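PDB 4ZEO: translation initiation factor eif-2b-like protein from Chaetomium thermophilum, which probably acts in translation initiation as the delta subunit, a regulatory one, of eIF2B, the heterodecameric guanine nucleotide exchange factor for eIF2. Local coordinates for residues 309-314 against 332-337; 286-291 against 323-328; 298-303 against 327-332; 354-359 against 387-392. One frame throughout, in Å; residues are numbered along the deposited sequence.

Contact 1: 309-314 against 332-337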
loop_
_atom_site.group_PDB
_atom_site.type_symbol
_atom_site.label_atom_id
_atom_site.label_comp_id
_atom_site.label_asym_id
_atom_site.label_seq_id
_atom_site.Cartn_x
_atom_site.Cartn_y
_atom_site.Cartn_z
ATOM N N PHE A 309 -18.677 17.730 -5.066
ATOM C CA PHE A 309 -19.190 16.378 -5.051
ATOM C C PHE A 309 -19.511 15.973 -3.626
ATOM O O PHE A 309 -19.104 16.633 -2.668
ATOM C CB PHE A 309 -18.183 15.418 -5.682
ATOM C CG PHE A 309 -16.798 15.510 -5.094
ATOM C CD1 PHE A 309 -15.883 16.427 -5.570
ATOM C CD2 PHE A 309 -16.401 14.652 -4.079
ATOM C CE1 PHE A 309 -14.619 16.509 -5.026
ATOM C CE2 PHE A 309 -15.127 14.735 -3.536
ATOM C CZ PHE A 309 -14.245 15.663 -4.016
ATOM N N ASN A 310 -20.256 14.889 -3.502
ATOM C CA ASN A 310 -20.660 14.371 -2.213
ATOM C C ASN A 310 -19.913 13.107 -1.893
ATOM O O ASN A 310 -19.563 12.336 -2.789
ATOM C CB ASN A 310 -22.154 14.120 -2.194
ATOM C CG ASN A 310 -22.951 15.406 -2.193
ATOM O OD1 ASN A 310 -22.595 16.370 -1.519
ATOM N ND2 ASN A 310 -24.045 15.422 -2.933
ATOM N N VAL A 311 -19.615 12.916 -0.617
ATOM C CA VAL A 311 -18.958 11.691 -0.195
ATOM C C VAL A 311 -19.735 10.996 0.908
ATOM O O VAL A 311 -20.174 11.625 1.876
ATOM C CB VAL A 311 -17.509 11.968 0.254
ATOM C CG1 VAL A 311 -16.883 10.726 0.828
ATOM C CG2 VAL A 311 -16.696 12.494 -0.921
ATOM N N THR A 312 -19.933 9.700 0.734
ATOM C CA THR A 312 -20.518 8.877 1.764
ATOM C C THR A 312 -19.409 8.016 2.319
ATOM O O THR A 312 -18.733 7.310 1.582
ATOM C CB THR A 312 -21.685 7.998 1.231
ATOM O OG1 THR A 312 -22.797 8.833 0.899
ATOM C CG2 THR A 312 -22.134 6.980 2.284
ATOM N N VAL A 313 -19.194 8.112 3.623
ATOM C CA VAL A 313 -18.173 7.309 4.271
ATOM C C VAL A 313 -18.811 6.275 5.170
ATOM O O VAL A 313 -19.515 6.604 6.124
ATOM C CB VAL A 313 -17.188 8.177 5.078
ATOM C CG1 VAL A 313 -16.112 7.305 5.700
ATOM C CG2 VAL A 313 -16.550 9.217 4.168
ATOM N N LEU A 314 -18.556 5.018 4.842
ATOM C CA LEU A 314 -19.086 3.895 5.587
ATOM C C LEU A 314 -17.972 3.396 6.501
ATOM O O LEU A 314 -16.796 3.642 6.209
ATOM C CB LEU A 314 -19.556 2.802 4.628
ATOM C CG LEU A 314 -20.642 3.144 3.593
ATOM C CD1 LEU A 314 -20.755 2.050 2.543
ATOM C CD2 LEU A 314 -21.974 3.327 4.255
ATOM N N ALA A 332 -11.798 20.099 4.340
ATOM C CA ALA A 332 -11.454 20.470 2.964
ATOM C C ALA A 332 -12.628 21.119 2.207
ATOM O O ALA A 332 -12.458 21.565 1.065
ATOM C CB ALA A 332 -10.940 19.255 2.198
ATOM N N GLY A 333 -13.824 21.088 2.802
ATOM C CA GLY A 333 -15.002 21.707 2.214
ATOM C C GLY A 333 -15.941 20.748 1.493
ATOM O O GLY A 333 -16.905 21.177 0.859
ATOM N N ILE A 334 -15.670 19.449 1.624
ATOM C CA ILE A 334 -16.472 18.396 1.019
ATOM C C ILE A 334 -17.618 17.994 1.934
ATOM O O ILE A 334 -17.396 17.738 3.119
ATOM C CB ILE A 334 -15.624 17.146 0.731
ATOM C CG1 ILE A 334 -14.387 17.507 -0.116
ATOM C CG2 ILE A 334 -16.465 16.067 0.064
ATOM C CD1 ILE A 334 -13.346 16.400 -0.221
ATOM N N PRO A 335 -18.853 17.959 1.394
ATOM C CA PRO A 335 -20.003 17.492 2.171
ATOM C C PRO A 335 -19.910 15.987 2.382
ATOM O O PRO A 335 -19.819 15.251 1.398
ATOM C CB PRO A 335 -21.212 17.853 1.294
ATOM C CG PRO A 335 -20.695 18.750 0.242
ATOM C CD PRO A 335 -19.257 18.387 0.046
ATOM N N VAL A 336 -19.930 15.534 3.633
ATOM C CA VAL A 336 -19.755 14.117 3.916
ATOM C C VAL A 336 -20.897 13.545 4.757
ATOM O O VAL A 336 -21.321 14.141 5.755
ATOM C CB VAL A 336 -18.424 13.846 4.651
ATOM C CG1 VAL A 336 -18.269 12.354 4.951
ATOM C CG2 VAL A 336 -17.238 14.362 3.835
ATOM N N LEU A 337 -21.389 12.387 4.324
ATOM C CA LEU A 337 -22.350 11.596 5.077
ATOM C C LEU A 337 -21.626 10.415 5.716
ATOM O O LEU A 337 -21.021 9.590 5.035
ATOM C CB LEU A 337 -23.469 11.119 4.167
ATOM C CG LEU A 337 -24.675 10.412 4.762
ATOM C CD1 LEU A 337 -25.279 11.233 5.886
ATOM C CD2 LEU A 337 -25.679 10.168 3.646
#

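Contact 2: 286-291 against 323-328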
loop_
_atom_site.group_PDB
_atom_site.type_symbol
_atom_site.label_atom_id
_atom_site.label_comp_id
_atom_site.label_asym_id
_atom_site.label_seq_id
_atom_site.Cartn_x
_atom_site.Cartn_y
_atom_site.Cartn_z
ATOM N N ILE A 286 -19.763 9.988 -4.209
ATOM C CA ILE A 286 -18.724 8.997 -4.018
ATOM C C ILE A 286 -18.969 8.215 -2.745
ATOM O O ILE A 286 -19.319 8.802 -1.722
ATOM C CB ILE A 286 -17.319 9.646 -3.931
ATOM C CG1 ILE A 286 -17.124 10.668 -5.060
ATOM C CG2 ILE A 286 -16.258 8.580 -3.938
ATOM C CD1 ILE A 286 -16.955 10.036 -6.415
ATOM N N VAL A 287 -18.791 6.899 -2.814
ATOM C CA VAL A 287 -18.890 6.057 -1.638
ATOM C C VAL A 287 -17.528 5.434 -1.326
ATOM O O VAL A 287 -16.791 5.021 -2.223
ATOM C CB VAL A 287 -19.945 4.946 -1.817
ATOM C CG1 VAL A 287 -20.051 4.116 -0.531
ATOM C CG2 VAL A 287 -21.313 5.557 -2.188
ATOM N N THR A 288 -17.143 5.435 -0.058
ATOM C CA THR A 288 -15.938 4.718 0.308
ATOM C C THR A 288 -16.126 4.105 1.688
ATOM O O THR A 288 -17.125 4.396 2.374
ATOM C CB THR A 288 -14.682 5.611 0.244
ATOM O OG1 THR A 288 -13.525 4.769 0.225
ATOM C CG2 THR A 288 -14.614 6.575 1.431
ATOM N N TYR A 289 -15.202 3.214 2.055
ATOM C CA TYR A 289 -15.279 2.457 3.303
ATOM C C TYR A 289 -14.020 2.628 4.149
ATOM O O TYR A 289 -12.912 2.313 3.710
ATOM C CB TYR A 289 -15.507 0.982 2.990
ATOM C CG TYR A 289 -15.596 0.061 4.178
ATOM C CD1 TYR A 289 -16.646 0.162 5.087
ATOM C CD2 TYR A 289 -14.626 -0.912 4.397
ATOM C CE1 TYR A 289 -16.740 -0.692 6.172
ATOM C CE2 TYR A 289 -14.705 -1.764 5.479
ATOM C CZ TYR A 289 -15.772 -1.657 6.362
ATOM O OH TYR A 289 -15.861 -2.516 7.442
ATOM N N GLY A 290 -14.203 3.113 5.375
ATOM C CA GLY A 290 -13.107 3.337 6.287
ATOM C C GLY A 290 -12.209 4.430 5.767
ATOM O O GLY A 290 -12.636 5.275 4.980
ATOM N N ARG A 291 -10.950 4.408 6.193
ATOM C CA ARG A 291 -9.997 5.385 5.713
ATOM C C ARG A 291 -8.816 4.771 5.003
ATOM O O ARG A 291 -7.949 4.190 5.636
ATOM C CB ARG A 291 -9.498 6.213 6.875
ATOM C CG ARG A 291 -8.552 7.302 6.485
ATOM C CD ARG A 291 -8.044 7.966 7.732
ATOM N NE ARG A 291 -7.389 9.222 7.430
ATOM C CZ ARG A 291 -6.985 10.083 8.356
ATOM N NH1 ARG A 291 -7.206 9.818 9.634
ATOM N NH2 ARG A 291 -6.387 11.209 8.003
ATOM N N LYS A 323 -14.422 7.931 10.547
ATOM C CA LYS A 323 -14.838 9.171 11.184
ATOM C C LYS A 323 -13.730 10.231 11.032
ATOM O O LYS A 323 -13.996 11.400 10.764
ATOM C CB LYS A 323 -15.191 8.918 12.649
ATOM C CG LYS A 323 -16.273 9.824 13.185
ATOM C CD LYS A 323 -16.347 9.754 14.695
ATOM C CE LYS A 323 -17.458 10.646 15.257
ATOM N NZ LYS A 323 -18.830 10.087 15.060
ATOM N N GLU A 324 -12.484 9.806 11.189
ATOM C CA GLU A 324 -11.349 10.689 10.954
ATOM C C GLU A 324 -11.272 11.126 9.476
ATOM O O GLU A 324 -10.978 12.275 9.177
ATOM C CB GLU A 324 -10.056 10.007 11.392
ATOM C CG GLU A 324 -9.892 9.994 12.900
ATOM C CD GLU A 324 -9.844 11.391 13.472
ATOM O OE1 GLU A 324 -10.403 11.603 14.570
ATOM O OE2 GLU A 324 -9.269 12.287 12.814
ATOM N N LEU A 325 -11.522 10.211 8.552
ATOM C CA LEU A 325 -11.577 10.590 7.142
ATOM C C LEU A 325 -12.677 11.628 6.884
ATOM O O LEU A 325 -12.453 12.623 6.192
ATOM C CB LEU A 325 -11.793 9.362 6.250
ATOM C CG LEU A 325 -11.976 9.706 4.768
ATOM C CD1 LEU A 325 -10.747 10.449 4.236
ATOM C CD2 LEU A 325 -12.278 8.453 3.919
ATOM N N ALA A 326 -13.853 11.408 7.461
ATOM C CA ALA A 326 -14.969 12.342 7.306
ATOM C C ALA A 326 -14.587 13.710 7.847
ATOM O O ALA A 326 -14.988 14.739 7.301
ATOM C CB ALA A 326 -16.236 11.820 8.009
ATOM N N LYS A 327 -13.829 13.707 8.940
ATOM C CA LYS A 327 -13.329 14.943 9.535
ATOM C C LYS A 327 -12.471 15.712 8.548
ATOM O O LYS A 327 -12.709 16.893 8.303
ATOM C CB LYS A 327 -12.504 14.657 10.797
ATOM C CG LYS A 327 -13.244 14.822 12.116
ATOM C CD LYS A 327 -12.285 14.733 13.310
ATOM C CE LYS A 327 -13.043 14.655 14.628
ATOM N NZ LYS A 327 -13.557 13.273 14.868
ATOM N N VAL A 328 -11.474 15.034 7.982
ATOM C CA VAL A 328 -10.533 15.656 7.057
ATOM C C VAL A 328 -11.239 16.199 5.808
ATOM O O VAL A 328 -10.997 17.333 5.397
ATOM C CB VAL A 328 -9.422 14.653 6.642
ATOM C CG1 VAL A 328 -8.591 15.197 5.490
ATOM C CG2 VAL A 328 -8.536 14.304 7.832
#

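Contact 3: 298-303 against 327-332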
loop_
_atom_site.group_PDB
_atom_site.type_symbol
_atom_site.label_atom_id
_atom_site.label_comp_id
_atom_site.label_asym_id
_atom_site.label_seq_id
_atom_site.Cartn_x
_atom_site.Cartn_y
_atom_site.Cartn_z
ATOM N N THR A 298 -7.138 11.140 -3.326
ATOM C CA THR A 298 -7.926 11.335 -4.536
ATOM C C THR A 298 -9.025 12.356 -4.321
ATOM O O THR A 298 -9.185 13.290 -5.121
ATOM C CB THR A 298 -8.555 10.038 -5.003
ATOM O OG1 THR A 298 -7.517 9.123 -5.373
ATOM C CG2 THR A 298 -9.458 10.302 -6.190
ATOM N N LEU A 299 -9.753 12.186 -3.215
ATOM C CA LEU A 299 -10.850 13.083 -2.865
ATOM C C LEU A 299 -10.322 14.489 -2.599
ATOM O O LEU A 299 -10.915 15.468 -3.034
ATOM C CB LEU A 299 -11.634 12.532 -1.660
ATOM C CG LEU A 299 -12.340 11.187 -1.951
ATOM C CD1 LEU A 299 -13.110 10.617 -0.739
ATOM C CD2 LEU A 299 -13.288 11.320 -3.158
ATOM N N LEU A 300 -9.198 14.598 -1.900
ATOM C CA LEU A 300 -8.607 15.921 -1.663
ATOM C C LEU A 300 -8.151 16.551 -2.984
ATOM O O LEU A 300 -8.300 17.747 -3.190
ATOM C CB LEU A 300 -7.448 15.838 -0.653
ATOM C CG LEU A 300 -7.912 15.459 0.770
ATOM C CD1 LEU A 300 -6.749 15.280 1.760
ATOM C CD2 LEU A 300 -8.949 16.436 1.317
ATOM N N ARG A 301 -7.640 15.737 -3.894
ATOM C CA ARG A 301 -7.200 16.245 -5.189
ATOM C C ARG A 301 -8.368 16.809 -6.019
ATOM O O ARG A 301 -8.276 17.918 -6.563
ATOM C CB ARG A 301 -6.470 15.132 -5.960
ATOM C CG ARG A 301 -6.055 15.493 -7.369
ATOM C CD ARG A 301 -4.831 16.352 -7.386
ATOM N NE ARG A 301 -4.551 16.754 -8.755
ATOM C CZ ARG A 301 -3.468 17.419 -9.160
ATOM N NH1 ARG A 301 -2.516 17.780 -8.305
ATOM N NH2 ARG A 301 -3.347 17.719 -10.441
ATOM N N ALA A 302 -9.478 16.070 -6.076
ATOM C CA ALA A 302 -10.640 16.494 -6.857
ATOM C C ALA A 302 -11.183 17.802 -6.333
ATOM O O ALA A 302 -11.526 18.706 -7.111
ATOM C CB ALA A 302 -11.718 15.431 -6.834
ATOM N N ARG A 303 -11.208 17.922 -5.010
ATOM C CA ARG A 303 -11.661 19.152 -4.371
ATOM C C ARG A 303 -10.726 20.319 -4.696
ATOM O O ARG A 303 -11.186 21.415 -5.000
ATOM C CB ARG A 303 -11.756 18.972 -2.857
ATOM C CG ARG A 303 -12.314 20.183 -2.129
ATOM C CD ARG A 303 -13.774 20.369 -2.492
ATOM N NE ARG A 303 -14.290 21.650 -2.042
ATOM C CZ ARG A 303 -14.921 22.505 -2.835
ATOM N NH1 ARG A 303 -15.093 22.201 -4.119
ATOM N NH2 ARG A 303 -15.371 23.658 -2.353
ATOM N N LYS A 327 -13.829 13.707 8.940
ATOM C CA LYS A 327 -13.329 14.943 9.535
ATOM C C LYS A 327 -12.471 15.712 8.548
ATOM O O LYS A 327 -12.709 16.893 8.303
ATOM C CB LYS A 327 -12.504 14.657 10.797
ATOM C CG LYS A 327 -13.244 14.822 12.116
ATOM C CD LYS A 327 -12.285 14.733 13.310
ATOM C CE LYS A 327 -13.043 14.655 14.628
ATOM N NZ LYS A 327 -13.557 13.273 14.868
ATOM N N VAL A 328 -11.474 15.034 7.982
ATOM C CA VAL A 328 -10.533 15.656 7.057
ATOM C C VAL A 328 -11.239 16.199 5.808
ATOM O O VAL A 328 -10.997 17.333 5.397
ATOM C CB VAL A 328 -9.422 14.653 6.642
ATOM C CG1 VAL A 328 -8.591 15.197 5.490
ATOM C CG2 VAL A 328 -8.536 14.304 7.832
ATOM N N LEU A 329 -12.149 15.406 5.242
ATOM C CA LEU A 329 -12.846 15.787 4.015
ATOM C C LEU A 329 -13.725 17.006 4.257
ATOM O O LEU A 329 -13.774 17.923 3.436
ATOM C CB LEU A 329 -13.697 14.623 3.488
ATOM C CG LEU A 329 -12.974 13.337 3.062
ATOM C CD1 LEU A 329 -13.950 12.272 2.545
ATOM C CD2 LEU A 329 -11.896 13.651 2.019
ATOM N N ARG A 330 -14.389 17.026 5.407
ATOM C CA ARG A 330 -15.239 18.146 5.790
ATOM C C ARG A 330 -14.429 19.429 5.931
ATOM O O ARG A 330 -14.857 20.489 5.484
ATOM C CB ARG A 330 -15.966 17.840 7.099
ATOM C CG ARG A 330 -17.383 17.318 6.935
ATOM C CD ARG A 330 -17.850 16.589 8.192
ATOM N NE ARG A 330 -19.008 15.742 7.927
ATOM C CZ ARG A 330 -19.446 14.786 8.740
ATOM N NH1 ARG A 330 -18.812 14.528 9.873
ATOM N NH2 ARG A 330 -20.510 14.074 8.405
ATOM N N HIS A 331 -13.244 19.315 6.525
ATOM C CA HIS A 331 -12.315 20.438 6.695
ATOM C C HIS A 331 -11.894 20.989 5.330
ATOM O O HIS A 331 -11.637 22.181 5.188
ATOM C CB HIS A 331 -11.089 19.986 7.500
ATOM C CG HIS A 331 -10.133 21.086 7.840
ATOM N ND1 HIS A 331 -10.527 22.272 8.424
ATOM C CD2 HIS A 331 -8.791 21.177 7.671
ATOM C CE1 HIS A 331 -9.468 23.045 8.604
ATOM N NE2 HIS A 331 -8.404 22.403 8.155
ATOM N N ALA A 332 -11.798 20.099 4.340
ATOM C CA ALA A 332 -11.454 20.470 2.964
ATOM C C ALA A 332 -12.628 21.119 2.207
ATOM O O ALA A 332 -12.458 21.565 1.065
ATOM C CB ALA A 332 -10.940 19.255 2.198
#

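Contact 4: 354-359 against 387-392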
loop_
_atom_site.group_PDB
_atom_site.type_symbol
_atom_site.label_atom_id
_atom_site.label_comp_id
_atom_site.label_asym_id
_atom_site.label_seq_id
_atom_site.Cartn_x
_atom_site.Cartn_y
_atom_site.Cartn_z
ATOM N N ASN A 354 -20.433 6.425 -7.196
ATOM C CA ASN A 354 -19.203 5.722 -7.526
ATOM C C ASN A 354 -18.459 5.294 -6.264
ATOM O O ASN A 354 -18.202 6.103 -5.381
ATOM C CB ASN A 354 -18.291 6.610 -8.379
ATOM C CG ASN A 354 -18.743 6.689 -9.824
ATOM O OD1 ASN A 354 -18.584 5.747 -10.591
ATOM N ND2 ASN A 354 -19.292 7.833 -10.202
ATOM N N VAL A 355 -18.035 4.039 -6.220
ATOM C CA VAL A 355 -17.371 3.517 -5.046
ATOM C C VAL A 355 -15.859 3.467 -5.298
ATOM O O VAL A 355 -15.412 2.878 -6.274
ATOM C CB VAL A 355 -17.894 2.107 -4.703
ATOM C CG1 VAL A 355 -17.117 1.520 -3.560
ATOM C CG2 VAL A 355 -19.396 2.123 -4.402
ATOM N N PHE A 356 -15.088 4.121 -4.435
ATOM C CA PHE A 356 -13.636 4.095 -4.502
ATOM C C PHE A 356 -13.138 3.353 -3.287
ATOM O O PHE A 356 -13.458 3.715 -2.168
ATOM C CB PHE A 356 -13.016 5.497 -4.527
ATOM C CG PHE A 356 -13.153 6.219 -5.837
ATOM C CD1 PHE A 356 -12.079 6.333 -6.697
ATOM C CD2 PHE A 356 -14.349 6.813 -6.197
ATOM C CE1 PHE A 356 -12.210 7.017 -7.915
ATOM C CE2 PHE A 356 -14.487 7.489 -7.415
ATOM C CZ PHE A 356 -13.426 7.594 -8.266
ATOM N N LEU A 357 -12.350 2.315 -3.518
ATOM C CA LEU A 357 -11.801 1.492 -2.454
ATOM C C LEU A 357 -10.285 1.341 -2.563
ATOM O O LEU A 357 -9.720 1.367 -3.660
ATOM C CB LEU A 357 -12.478 0.123 -2.488
ATOM C CG LEU A 357 -13.793 -0.204 -1.756
ATOM C CD1 LEU A 357 -14.517 0.902 -0.958
ATOM C CD2 LEU A 357 -14.749 -1.070 -2.602
ATOM N N GLY A 358 -9.641 1.161 -1.416
ATOM C CA GLY A 358 -8.223 0.883 -1.339
ATOM C C GLY A 358 -8.043 -0.370 -0.494
ATOM O O GLY A 358 -8.935 -0.745 0.260
ATOM N N GLY A 359 -6.880 -1.008 -0.599
ATOM C CA GLY A 359 -6.617 -2.260 0.083
ATOM C C GLY A 359 -5.181 -2.459 0.536
ATOM O O GLY A 359 -4.386 -1.528 0.595
ATOM N N LYS A 387 -20.326 1.728 -10.141
ATOM C CA LYS A 387 -18.934 1.449 -10.438
ATOM C C LYS A 387 -18.118 1.213 -9.160
ATOM O O LYS A 387 -18.249 1.941 -8.166
ATOM C CB LYS A 387 -18.317 2.605 -11.235
ATOM C CG LYS A 387 -18.223 2.354 -12.724
ATOM C CD LYS A 387 -17.362 3.407 -13.441
ATOM C CE LYS A 387 -18.036 4.751 -13.567
ATOM N NZ LYS A 387 -19.091 4.708 -14.624
ATOM N N VAL A 388 -17.252 0.206 -9.186
ATOM C CA VAL A 388 -16.386 -0.043 -8.048
ATOM C C VAL A 388 -14.960 0.116 -8.550
ATOM O O VAL A 388 -14.481 -0.670 -9.366
ATOM C CB VAL A 388 -16.630 -1.439 -7.408
ATOM C CG1 VAL A 388 -15.619 -1.729 -6.273
ATOM C CG2 VAL A 388 -18.055 -1.543 -6.885
ATOM N N ILE A 389 -14.311 1.180 -8.091
ATOM C CA ILE A 389 -12.952 1.510 -8.500
ATOM C C ILE A 389 -12.009 1.269 -7.370
ATOM O O ILE A 389 -12.161 1.835 -6.271
ATOM C CB ILE A 389 -12.825 2.979 -8.951
ATOM C CG1 ILE A 389 -13.894 3.271 -10.007
ATOM C CG2 ILE A 389 -11.442 3.267 -9.527
ATOM C CD1 ILE A 389 -13.723 4.603 -10.694
ATOM N N VAL A 390 -11.020 0.425 -7.642
ATOM C CA VAL A 390 -10.014 0.101 -6.649
ATOM C C VAL A 390 -8.717 0.810 -6.996
ATOM O O VAL A 390 -8.264 0.764 -8.142
ATOM C CB VAL A 390 -9.774 -1.412 -6.553
ATOM C CG1 VAL A 390 -8.525 -1.710 -5.700
ATOM C CG2 VAL A 390 -11.013 -2.116 -6.017
ATOM N N LEU A 391 -8.147 1.482 -6.001
ATOM C CA LEU A 391 -6.889 2.234 -6.135
ATOM C C LEU A 391 -5.759 1.484 -5.453
ATOM O O LEU A 391 -5.848 1.157 -4.262
ATOM C CB LEU A 391 -7.019 3.616 -5.523
ATOM C CG LEU A 391 -8.249 4.437 -5.928
ATOM C CD1 LEU A 391 -8.316 5.768 -5.159
ATOM C CD2 LEU A 391 -8.242 4.672 -7.439
ATOM N N CYS A 392 -4.708 1.174 -6.205
ATOM C CA CYS A 392 -3.632 0.372 -5.642
ATOM C C CYS A 392 -2.306 0.500 -6.416
ATOM O O CYS A 392 -2.289 0.505 -7.648
ATOM C CB CYS A 392 -4.111 -1.094 -5.595
ATOM S SG CYS A 392 -3.101 -2.246 -4.677
HETATM O O HOH W 1 -4.859 -0.313 -2.333
#

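Contact 1: 309-314 against 332-337
Val-311 and Val-336 lie opposite each other in parallel strands, the two beta arms of a beta-alpha-beta unit whose connecting helix is 321-331. The ladder has three rungs: Val-311 N to Pro-335 O (3.1 Å), Leu-337 N to Val-311 O (2.8 Å) and Val-313 N to Leu-337 O (2.7 Å). Before the second strand begins, Gly-333 ends the helix in a Schellman motif, and Ile-334 directs its CB toward the first strand. Its side chain divides at CB. One branch, CG2, meets Val-311 CG2 at 3.7 Å and the carbonyl O of Phe-309 at 3.8 Å. The other begins with CG1, anti to its own carbonyl carbon (chi1 -54°), and runs on extended to CD1, which approaches Phe-309 CZ obliquely at 4.0 Å. An alanine here would probably leave the CZ end of the Phe-309 ring and the Val-311 CG2 methyl without this neighbour, opening a gap between them and the loop. Farther along the same face, Val-313 CG2 packs on Val-336 CG1 at 3.7 Å. Helix 321-331 lies over Val-311 and Val-336 through Leu-329 and, for Val-336, Ala-326 as well. Thr-312 and Leu-337 stand side by side on the other face. At the exposed margin the Asn-310 side chain crosses the Pro-335 ring at about a right angle, with Asn-310 OD1 3.5 Å from Pro-335 CB.

Contact 2: 286-291 against 323-328
Arg-291 follows closely on the C-terminal end of strand 285-289, where Gly-290 turns the chain with a positive phi (66°) and the Arg-291 CA comes within 5.6 Å of the Leu-325 CA in helix 321-331. From there the arginine reaches out across the helix surface, its CG anti to the backbone N (chi1 -177°) and the chain extended as far as NE. The methylenes make the first contact: Arg-291 CG lies 3.8 Å from Leu-325 CB. The guanidinium then settles with one face over Leu-325 N, with Glu-324 C 4.2 Å above the plane and offset toward the rim. Its two terminal nitrogens meet carbon, Arg-291 NH1 at 3.4 Å from Glu-324 CB and Arg-291 NH2 at 3.8 Å from Val-328 CG2. Deeper in, Leu-325 and Thr-288 reach toward each other tip to tip, Leu-325 CD2 standing 3.9 Å from Thr-288 CG2; the same Leu-325 CD2 is 3.4 Å from Gly-290 O. The threonine hydroxyl is hydrogen-bonded to Phe-356 O of the neighbouring strand 354-358. Arg-291 NE forms a salt bridge with Glu-296 of helix 293-304, whereas Glu-324 OE2 sits 4.5 Å from Arg-291 NH1 and well out of the guanidinium plane. The arginine therefore joins strand end to helix mainly through its aliphatic stem and flat face, with Glu-324 probably adding a general electrostatic attraction but no directed bond.

Contact 3: 298-303 against 327-332
Leu-300 splays its two methyls over the end of helix 321-331 and the Ala-332 that follows: CD2 rests 3.6 Å from Ala-332 CB and also touches Leu-329, while CD1 of Leu-300 stands 4.2 Å from Val-328 CG1. Its CG lies anti to the carbonyl carbon (chi1 -67°), from where the two methyls reach the partner helix. One residue earlier, Leu-299 meets Leu-329 on the side nearer the sheet, Leu-299 CD1 lying 3.8 Å from Leu-329 CD1 and Leu-299 CB 3.9 Å from Leu-329 CD2. Both of these leucines also touch Val-311 of the strand beneath. At the C-terminal end Arg-303 bends at chi2 and passes Ala-332 O, which lies near the guanidinium plane at its edge; the closest atom is Arg-303 CG, at 3.5 Å from that oxygen. Arg-303 NH1 is hydrogen-bonded to Lys-307 O, outside this contact. The joint between the helices is thus carried mainly by leucine, valine and alanine carbons. The axes of the two helical segments run 10.5 Å apart and only 7° from parallel, as expected for neighbouring helices on one face of the parallel sheet in a Rossmann-like alpha/beta fold.

Contact 4: 354-359 against 387-392
The Phe-356 ring has Ile-389 CB over one face, 4.1 Å above its plane and offset toward the rim, and Leu-391 CD1 at its edge, 4.1 Å from Phe-356 CD1. The Ile-389 side chain runs alongside the phenylalanine in the same direction, bringing Ile-389 CD1 to 3.9 Å from Phe-356 CZ. The ring hangs from a CG anti to the carbonyl carbon (chi1 -75°), and Ile-286 of strand 285-289 packs on it as well. An alanine in place of Phe-356 would probably leave Ile-389 CD1 and Leu-391 CD1 without the ring they pack on, opening a gap on this buried face of the sheet. Asn-354 offers the other flat group, and its OD1 lies against the methylenes of Lys-387. The backbones behind these side chains are adjacent parallel strands in the central sheet of a Rossmann-like fold, inclined by 26°. Four hydrogen bonds alternate between them, Ile-389 N to Val-355 O (2.7 Å) among them. On the sheet's opposite face the Leu-357 and Val-388 side chains cross obliquely, Leu-357 CD2 lying 3.8 Å from Val-388 CG1, and there helix 374-384 packs on Val-355, Leu-357 and Val-388. Past Leu-391 the direct ladder gives way to a water, which accepts from Gly-359 N at 2.8 Å and donates to Leu-391 O at 2.6 Å.

In the fold
Contacts 1 and 4 are both parallel strand ladders of the same sheet, but contact 4 lies deep and nearer the chain's centre, with buried side chains on both faces, whereas contact 1 includes the outermost strand 336-338 and has exposed residues at its margin. Strand 285-289 of contact 2 lies between them, bonded through its backbone to strands 310-314 and 354-358. Contacts 2 and 3 share helix 321-331: its earlier turns meet a strand end through an arginine, its later turns meet helix 293-304 through apolar carbons. Backbone hydrogen bonds join strand to strand, while mainly side-chain packing joins the helices to the sheet and to each other.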